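Local coordinates for protein GCN5-related N-acetyltransferase (Kribbella flavida, PDB 4MY0) that probably transfers an acetyl group from acetyl-coenzyme A to an amine, possibly that of an aminoglycoside, as a GNAT-family acetyltransferase, at residues F145-L150 with V263-H269. Residues are numbered along the deposited sequence; the frame is centred on the assembly and turned at random.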
loop_
_atom_site.group_PDB
_atom_site.type_symbol
_atom_site.label_atom_id
_atom_site.label_comp_id
_atom_site.label_asym_id
_atom_site.label_seq_id
_atom_site.Cartn_x
_atom_site.Cartn_y
_atom_site.Cartn_z
ATOM N N PHE C 145 0.863 10.382 18.262
ATOM C CA PHE C 145 2.138 10.551 18.945
ATOM C C PHE C 145 2.873 9.223 19.068
ATOM O O PHE C 145 2.274 8.148 18.902
ATOM C CB PHE C 145 1.897 11.133 20.344
ATOM C CG PHE C 145 1.112 12.422 20.330
ATOM C CD1 PHE C 145 1.763 13.639 20.243
ATOM C CD2 PHE C 145 -0.281 12.413 20.381
ATOM C CE1 PHE C 145 1.045 14.838 20.214
ATOM C CE2 PHE C 145 -1.016 13.611 20.358
ATOM C CZ PHE C 145 -0.353 14.823 20.267
ATOM N N GLN C 146 4.167 9.289 19.362
ATOM C CA GLN C 146 4.932 8.078 19.659
ATOM C C GLN C 146 4.681 7.706 21.119
ATOM O O GLN C 146 4.849 8.537 22.019
ATOM C CB GLN C 146 6.430 8.302 19.424
ATOM C CG GLN C 146 6.753 8.983 18.100
ATOM C CD GLN C 146 8.261 9.151 17.872
ATOM O OE1 GLN C 146 9.081 8.453 18.479
ATOM N NE2 GLN C 146 8.624 10.082 16.995
ATOM N N ALA C 147 4.267 6.465 21.364
ATOM C CA ALA C 147 3.992 6.035 22.738
ATOM C C ALA C 147 5.210 6.152 23.665
ATOM O O ALA C 147 5.074 6.509 24.837
ATOM C CB ALA C 147 3.432 4.613 22.741
ATOM N N ALA C 148 6.401 5.842 23.154
ATOM C CA ALA C 148 7.600 5.849 24.011
ATOM C C ALA C 148 7.886 7.258 24.526
ATOM O O ALA C 148 8.489 7.445 25.582
ATOM C CB ALA C 148 8.819 5.307 23.249
ATOM N N ASP C 149 7.459 8.251 23.754
ATOM C CA ASP C 149 7.634 9.651 24.116
ATOM C C ASP C 149 6.723 10.014 25.303
ATOM O O ASP C 149 7.158 10.643 26.273
ATOM C CB ASP C 149 7.293 10.505 22.892
ATOM C CG ASP C 149 7.708 11.951 23.041
ATOM O OD1 ASP C 149 8.080 12.375 24.167
ATOM O OD2 ASP C 149 7.646 12.670 22.018
ATOM N N LEU C 150 5.463 9.603 25.218
ATOM C CA LEU C 150 4.491 9.835 26.280
ATOM C C LEU C 150 4.915 9.137 27.567
ATOM O O LEU C 150 4.733 9.656 28.679
ATOM C CB LEU C 150 3.134 9.302 25.833
ATOM C CG LEU C 150 2.566 10.012 24.610
ATOM C CD1 LEU C 150 1.202 9.465 24.271
ATOM C CD2 LEU C 150 2.481 11.495 24.860
ATOM N N VAL C 263 -0.400 19.045 25.477
ATOM C CA VAL C 263 0.472 17.905 25.196
ATOM C C VAL C 263 1.507 18.235 24.097
ATOM O O VAL C 263 2.626 17.709 24.112
ATOM C CB VAL C 263 -0.334 16.632 24.833
ATOM C CG1 VAL C 263 -1.022 16.789 23.478
ATOM C CG2 VAL C 263 0.573 15.407 24.820
ATOM N N HIS C 264 1.145 19.116 23.164
ATOM C CA HIS C 264 2.057 19.488 22.080
ATOM C C HIS C 264 3.263 20.240 22.646
ATOM O O HIS C 264 4.352 20.239 22.059
ATOM C CB HIS C 264 1.336 20.351 21.029
ATOM C CG HIS C 264 0.147 19.683 20.396
ATOM N ND1 HIS C 264 0.265 18.626 19.516
ATOM C CD2 HIS C 264 -1.181 19.930 20.508
ATOM C CE1 HIS C 264 -0.939 18.245 19.126
ATOM N NE2 HIS C 264 -1.834 19.021 19.713
ATOM N N LEU C 265 3.065 20.870 23.802
ATOM C CA LEU C 265 4.121 21.634 24.457
ATOM C C LEU C 265 4.978 20.748 25.362
ATOM O O LEU C 265 6.070 21.140 25.777
ATOM C CB LEU C 265 3.507 22.776 25.284
ATOM C CG LEU C 265 2.620 23.792 24.561
ATOM C CD1 LEU C 265 1.892 24.689 25.554
ATOM C CD2 LEU C 265 3.444 24.634 23.603
ATOM N N LEU C 266 4.476 19.556 25.668
ATOM C CA LEU C 266 5.135 18.660 26.617
ATOM C C LEU C 266 5.986 17.584 25.941
ATOM O O LEU C 266 7.065 17.248 26.436
ATOM C CB LEU C 266 4.088 17.979 27.507
ATOM C CG LEU C 266 3.290 18.856 28.472
ATOM C CD1 LEU C 266 2.138 18.083 29.094
ATOM C CD2 LEU C 266 4.209 19.367 29.545
ATOM N N VAL C 267 5.501 17.029 24.830
ATOM C CA VAL C 267 6.187 15.884 24.221
ATOM C C VAL C 267 7.371 16.294 23.365
ATOM O O VAL C 267 7.355 17.351 22.729
ATOM C CB VAL C 267 5.245 15.003 23.391
ATOM C CG1 VAL C 267 4.144 14.478 24.261
ATOM C CG2 VAL C 267 4.668 15.780 22.228
ATOM N N GLU C 268 8.396 15.448 23.354
ATOM C CA GLU C 268 9.595 15.712 22.571
ATOM C C GLU C 268 9.321 15.685 21.067
ATOM O O GLU C 268 9.634 16.637 20.352
ATOM C CB GLU C 268 10.703 14.708 22.911
ATOM C CG GLU C 268 11.852 14.723 21.895
ATOM C CD GLU C 268 13.016 13.820 22.282
ATOM O OE1 GLU C 268 13.850 13.510 21.394
ATOM O OE2 GLU C 268 13.101 13.438 23.470
ATOM N N HIS C 269 8.741 14.594 20.583
ATOM C CA HIS C 269 8.493 14.455 19.154
ATOM C C HIS C 269 7.117 15.002 18.838
ATOM O O HIS C 269 6.138 14.651 19.500
ATOM C CB HIS C 269 8.617 12.989 18.749
ATOM C CG HIS C 269 9.958 12.402 19.064
ATOM N ND1 HIS C 269 11.014 12.439 18.176
ATOM C CD2 HIS C 269 10.422 11.786 20.176
ATOM C CE1 HIS C 269 12.069 11.863 18.726
ATOM N NE2 HIS C 269 11.738 11.463 19.942
HETATM O O HOH W 1 5.253 12.079 19.918
#
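This contact joins the end of a strand and the start of the next helix to a loop, in the tandem-GNAT part of the chain. Strand 135-146 passes at Gln146, the N-cap residue, into helix 147-151. This junction packs against a short helical segment at about 263-266 and the loop that follows it.

The main polar link is the carboxylate of Asp149, which takes two successive backbone amides of that loop. Glu268 N donates to Asp149 OD1 at 3.2 Å, and His269 N donates to Asp149 OD2 at 2.6 Å. One acidic side chain thus satisfies two amides just past this short helix. Within the short helix, Leu266 N and Val267 N both bond to Val263 O, each at 3.0 Å.

The carbonyls of Val267 and Glu268 accept hydrogen bonds from Arg130 and Thr126 of the second subunit, so the loop also belongs to the subunit interface. The side chain of Glu268 comes within about 3 Å (nearest atoms) of an acetyl-CoA bound in the assembly.

Next to the carboxylate is an apolar cluster. Leu150 CD2 meets Val267 CG1 at 3.5 Å, and Phe145 CZ meets Val263 CG1 at 3.8 Å. Trp240 of helix 233-244 covers Leu150 and Val263.

At the more open end, the Gln146 amide group lies over one face of the His269 ring. A water joins the two backbones there: it accepts from Gln146 N at 3.0 Å and donates to His269 O at 2.8 Å.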